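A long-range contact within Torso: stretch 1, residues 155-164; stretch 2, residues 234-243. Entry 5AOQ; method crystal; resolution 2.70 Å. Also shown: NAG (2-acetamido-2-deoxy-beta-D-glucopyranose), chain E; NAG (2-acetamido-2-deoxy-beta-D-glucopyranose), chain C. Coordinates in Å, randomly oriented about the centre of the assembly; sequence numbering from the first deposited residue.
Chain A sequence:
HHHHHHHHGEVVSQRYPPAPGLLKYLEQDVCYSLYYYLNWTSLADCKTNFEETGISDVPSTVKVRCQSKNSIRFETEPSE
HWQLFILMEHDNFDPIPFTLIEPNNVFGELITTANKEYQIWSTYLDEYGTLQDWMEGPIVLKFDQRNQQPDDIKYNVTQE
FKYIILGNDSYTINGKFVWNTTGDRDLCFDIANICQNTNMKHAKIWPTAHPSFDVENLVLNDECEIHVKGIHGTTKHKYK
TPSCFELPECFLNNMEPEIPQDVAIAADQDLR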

# COMPACT_ATOMS: atom_id res chain seq x y z
N TYR A 155 -3.27 24.28 -25.48
CA TYR A 155 -4.07 23.94 -24.31
C TYR A 155 -4.32 22.43 -24.26
O TYR A 155 -4.78 21.90 -23.25
CB TYR A 155 -5.40 24.70 -24.34
CG TYR A 155 -6.11 24.77 -23.00
CD1 TYR A 155 -5.81 25.78 -22.09
CD2 TYR A 155 -7.07 23.84 -22.65
CE1 TYR A 155 -6.45 25.86 -20.87
CE2 TYR A 155 -7.72 23.91 -21.42
CZ TYR A 155 -7.40 24.92 -20.54
OH TYR A 155 -8.04 25.00 -19.32
N ASN A 156 -4.02 21.75 -25.37
CA ASN A 156 -4.21 20.30 -25.45
C ASN A 156 -3.24 19.62 -26.42
O ASN A 156 -3.24 19.92 -27.61
CB ASN A 156 -5.65 19.99 -25.88
CG ASN A 156 -6.02 18.54 -25.65
OD1 ASN A 156 -5.26 17.63 -25.97
ND2 ASN A 156 -7.21 18.31 -25.11
N VAL A 157 -2.44 18.70 -25.90
CA VAL A 157 -1.43 18.02 -26.72
C VAL A 157 -2.08 17.03 -27.69
O VAL A 157 -3.05 16.36 -27.35
CB VAL A 157 -0.39 17.28 -25.84
CG1 VAL A 157 0.45 18.26 -25.04
CG2 VAL A 157 -1.07 16.26 -24.92
N THR A 158 -1.54 16.96 -28.90
CA THR A 158 -2.05 16.05 -29.94
C THR A 158 -0.99 14.99 -30.22
O THR A 158 0.17 15.30 -30.49
CB THR A 158 -2.41 16.80 -31.23
OG1 THR A 158 -1.27 17.53 -31.71
CG2 THR A 158 -3.57 17.75 -30.99
N GLN A 159 -1.42 13.73 -30.17
CA GLN A 159 -0.50 12.60 -30.11
C GLN A 159 -0.48 11.78 -31.40
O GLN A 159 -1.53 11.42 -31.93
CB GLN A 159 -0.87 11.69 -28.94
CG GLN A 159 -1.32 12.44 -27.70
CD GLN A 159 -1.80 11.52 -26.60
OE1 GLN A 159 -1.76 10.30 -26.74
NE2 GLN A 159 -2.27 12.10 -25.51
N GLU A 160 0.73 11.50 -31.88
CA GLU A 160 0.91 10.55 -32.97
C GLU A 160 1.55 9.29 -32.38
O GLU A 160 2.21 9.35 -31.34
CB GLU A 160 1.77 11.14 -34.09
CG GLU A 160 3.25 11.29 -33.75
CD GLU A 160 4.04 11.89 -34.90
OE1 GLU A 160 3.44 12.59 -35.74
OE2 GLU A 160 5.27 11.66 -34.96
N PHE A 161 1.37 8.17 -33.06
CA PHE A 161 1.83 6.89 -32.56
C PHE A 161 2.20 5.94 -33.69
O PHE A 161 1.63 6.00 -34.78
CB PHE A 161 0.75 6.27 -31.67
CG PHE A 161 -0.64 6.46 -32.21
CD1 PHE A 161 -1.18 5.57 -33.11
CD2 PHE A 161 -1.40 7.56 -31.82
CE1 PHE A 161 -2.46 5.75 -33.61
CE2 PHE A 161 -2.67 7.74 -32.31
CZ PHE A 161 -3.20 6.84 -33.21
N LYS A 162 3.15 5.05 -33.41
CA LYS A 162 3.57 4.05 -34.38
C LYS A 162 3.69 2.69 -33.69
O LYS A 162 3.98 2.62 -32.50
CB LYS A 162 4.91 4.43 -35.02
CG LYS A 162 4.84 5.66 -35.91
CD LYS A 162 6.20 5.99 -36.49
CE LYS A 162 6.12 7.14 -37.49
NZ LYS A 162 7.46 7.54 -38.00
N TYR A 163 3.46 1.63 -34.45
CA TYR A 163 3.51 0.28 -33.92
C TYR A 163 4.46 -0.60 -34.73
O TYR A 163 4.66 -0.37 -35.92
CB TYR A 163 2.12 -0.34 -33.91
CG TYR A 163 1.10 0.55 -33.25
CD1 TYR A 163 0.89 0.51 -31.88
CD2 TYR A 163 0.34 1.44 -34.00
CE1 TYR A 163 -0.04 1.32 -31.27
CE2 TYR A 163 -0.59 2.26 -33.40
CZ TYR A 163 -0.78 2.20 -32.04
OH TYR A 163 -1.70 3.02 -31.44
N ILE A 164 5.02 -1.60 -34.06
CA ILE A 164 5.88 -2.57 -34.72
C ILE A 164 5.57 -3.95 -34.17
O ILE A 164 5.62 -4.18 -32.95
CB ILE A 164 7.37 -2.23 -34.52
CG1 ILE A 164 7.68 -0.86 -35.13
CG2 ILE A 164 8.25 -3.31 -35.15
CD1 ILE A 164 9.10 -0.38 -34.93
N THR A 234 -4.46 17.55 -18.42
CA THR A 234 -4.59 16.16 -18.84
C THR A 234 -5.18 16.06 -20.24
O THR A 234 -6.14 16.76 -20.57
CB THR A 234 -5.48 15.35 -17.87
OG1 THR A 234 -4.99 15.50 -16.53
CG2 THR A 234 -5.49 13.88 -18.25
N THR A 235 -4.59 15.19 -21.05
CA THR A 235 -5.12 14.89 -22.37
C THR A 235 -5.41 13.40 -22.49
O THR A 235 -4.49 12.59 -22.61
CB THR A 235 -4.16 15.31 -23.49
OG1 THR A 235 -3.98 16.74 -23.47
CG2 THR A 235 -4.70 14.90 -24.85
N LYS A 236 -6.69 13.05 -22.44
CA LYS A 236 -7.11 11.67 -22.62
C LYS A 236 -7.22 11.38 -24.11
O LYS A 236 -7.83 12.13 -24.86
CB LYS A 236 -8.44 11.42 -21.91
CG LYS A 236 -8.50 11.99 -20.50
CD LYS A 236 -9.65 11.40 -19.71
CE LYS A 236 -9.80 12.07 -18.35
NZ LYS A 236 -10.59 13.32 -18.42
N HIS A 237 -6.61 10.27 -24.52
CA HIS A 237 -6.47 9.95 -25.94
C HIS A 237 -6.75 8.48 -26.21
O HIS A 237 -5.91 7.62 -25.95
CB HIS A 237 -5.07 10.33 -26.42
CG HIS A 237 -4.77 9.88 -27.81
ND1 HIS A 237 -5.21 10.57 -28.92
CD2 HIS A 237 -4.06 8.83 -28.28
CE1 HIS A 237 -4.79 9.95 -30.01
NE2 HIS A 237 -4.09 8.89 -29.65
N LYS A 238 -7.94 8.20 -26.73
CA LYS A 238 -8.30 6.84 -27.11
C LYS A 238 -7.62 6.47 -28.43
O LYS A 238 -7.39 7.33 -29.28
CB LYS A 238 -9.81 6.68 -27.25
CG LYS A 238 -10.58 6.78 -25.94
CD LYS A 238 -12.07 6.55 -26.16
CE LYS A 238 -12.84 6.61 -24.85
NZ LYS A 238 -14.30 6.40 -25.05
N TYR A 239 -7.29 5.19 -28.58
CA TYR A 239 -6.68 4.71 -29.82
C TYR A 239 -6.78 3.20 -29.91
O TYR A 239 -6.75 2.51 -28.89
CB TYR A 239 -5.22 5.16 -29.89
CG TYR A 239 -4.32 4.48 -28.88
CD1 TYR A 239 -4.18 4.99 -27.59
CD2 TYR A 239 -3.62 3.33 -29.20
CE1 TYR A 239 -3.37 4.37 -26.66
CE2 TYR A 239 -2.80 2.71 -28.28
CZ TYR A 239 -2.68 3.23 -27.01
OH TYR A 239 -1.87 2.62 -26.09
N LYS A 240 -6.89 2.69 -31.13
CA LYS A 240 -7.03 1.26 -31.37
C LYS A 240 -5.79 0.71 -32.06
O LYS A 240 -5.28 1.32 -33.01
CB LYS A 240 -8.28 0.98 -32.21
CG LYS A 240 -8.65 -0.49 -32.35
CD LYS A 240 -9.89 -0.67 -33.20
CE LYS A 240 -10.31 -2.13 -33.30
NZ LYS A 240 -10.67 -2.70 -31.98
N THR A 241 -5.30 -0.43 -31.59
CA THR A 241 -4.14 -1.07 -32.20
C THR A 241 -4.51 -1.64 -33.57
O THR A 241 -5.59 -2.19 -33.74
CB THR A 241 -3.57 -2.19 -31.32
OG1 THR A 241 -4.58 -3.17 -31.06
CG2 THR A 241 -3.06 -1.62 -30.00
N PRO A 242 -3.60 -1.51 -34.55
CA PRO A 242 -3.93 -1.87 -35.94
C PRO A 242 -4.21 -3.36 -36.12
O PRO A 242 -3.87 -4.17 -35.26
CB PRO A 242 -2.68 -1.46 -36.72
CG PRO A 242 -1.58 -1.52 -35.72
CD PRO A 242 -2.19 -1.10 -34.42
N SER A 243 -4.83 -3.70 -37.25
CA SER A 243 -5.09 -5.09 -37.60
C SER A 243 -3.85 -5.71 -38.24
O SER A 243 -2.83 -5.04 -38.41
CB SER A 243 -6.28 -5.19 -38.55
OG SER A 243 -7.42 -4.55 -38.00
C1 NAG E . -0.30 20.70 -30.81
C2 NAG E . -0.51 21.80 -29.78
C3 NAG E . -2.00 22.13 -29.65
C4 NAG E . -2.63 22.39 -31.01
C5 NAG E . -2.27 21.28 -32.01
C6 NAG E . -2.71 21.58 -33.42
C7 NAG E . 1.13 21.95 -27.94
C8 NAG E . 1.52 21.42 -26.59
N2 NAG E . 0.03 21.41 -28.48
O3 NAG E . -2.16 23.28 -28.82
O4 NAG E . -4.05 22.38 -30.88
O5 NAG E . -0.85 21.11 -32.05
O6 NAG E . -3.32 22.86 -33.53
O7 NAG E . 1.78 22.81 -28.51
C1 NAG C . -4.64 23.69 -30.78
C2 NAG C . -5.97 23.68 -31.53
C3 NAG C . -6.60 25.07 -31.48
C4 NAG C . -6.74 25.53 -30.03
C5 NAG C . -5.41 25.41 -29.28
C6 NAG C . -5.55 25.67 -27.80
C7 NAG C . -6.71 22.56 -33.58
C8 NAG C . -6.36 22.19 -34.99
N2 NAG C . -5.79 23.25 -32.91
O3 NAG C . -7.87 25.04 -32.11
O4 NAG C . -7.16 26.89 -30.00
O5 NAG C . -4.87 24.08 -29.42
O6 NAG C . -4.30 25.56 -27.13
O7 NAG C . -7.79 22.24 -33.08

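Two strands of one chain, 159-164 and 234-240, run in roughly the same direction, their axes 33° apart and 9.6 Å from each other at closest approach. At that spacing the backbones are too far apart to pair as neighbours in a sheet, and the contact is built from side chains, burying 498 Å² in total. Alternation along stretch 2 sets the pattern: T235, H237 and Y239 direct their CA-to-CB bonds toward stretch 1, whereas T234, K236, K238 and K240 direct theirs away, leaving the lysines exposed. Q159, F161 and Y163 answer from the other strand in the same two-residue rhythm.

At the start of stretch 2, T235 is buried where the backbones come closest in register, its CA 6.3 Å from the CA of N156. Its small, branched side chain suits this narrow end, offering a polar and an apolar arm. The hydroxyl accepts a weak hydrogen bond from the backbone of V157 (V157 N to T235 OG1, 3.5 Å, 136° at the hydrogen), and V157 CG2 packs 3.3 Å from the same T235 OG1. The methyl lies by the end of Q159, with T235 CG2 3.8 Å from Q159 NE2.

H237 comes next, with chi1 in the t well. Q159, its chi1 m and chi2 t, lays the aliphatic part of its side chain over one face of the imidazole: Q159 CB stands 4.2 Å from the centroid of the H237 ring, only 5° off the ring normal. A long, flexible side chain suits this place, since its methylenes can cover the ring while its amide reaches on toward T235; Q159 OE1 also lies 3.1 Å from H237 CD2. At the edge of the imidazole sits F161, whose CE2 is 3.2 Å from H237 NE2. These two rings meet rim to rim, centroids 5.5 Å apart and planes at 53°, so neither covers the other.

Y239 is buried and continues the aromatic cluster. Its CB lies over one face of the F161 ring, 4.2 Å from F161 CZ, while the two rings themselves meet obliquely, with centroids 5.8 Å apart and planes at 35°. From the next inward position of stretch 1, Y163 brings its hydroxyl alongside: Y163 OH is 3.0 Å from Y239 CD2, a close contact with a ring carbon, and Y163 CZ is 4.2 Å from that same Y239 CD2. The hydroxyl of Y239 is hydrogen-bonded elsewhere in the structure.

Past the strand, T241 is buried but contributes little, its CG2 4.4 Å from Y163 CE1. P242 turns back toward stretch 1 and closes the contact over one face of the Y163 ring. P242 CD stands 3.9 Å from the ring centroid, 20° off the normal, and 3.6 Å from Y163 CD2. The compact pyrrolidine ring presents its CH groups to the broad phenol, a good match for the residue with the largest covered area here, Y163.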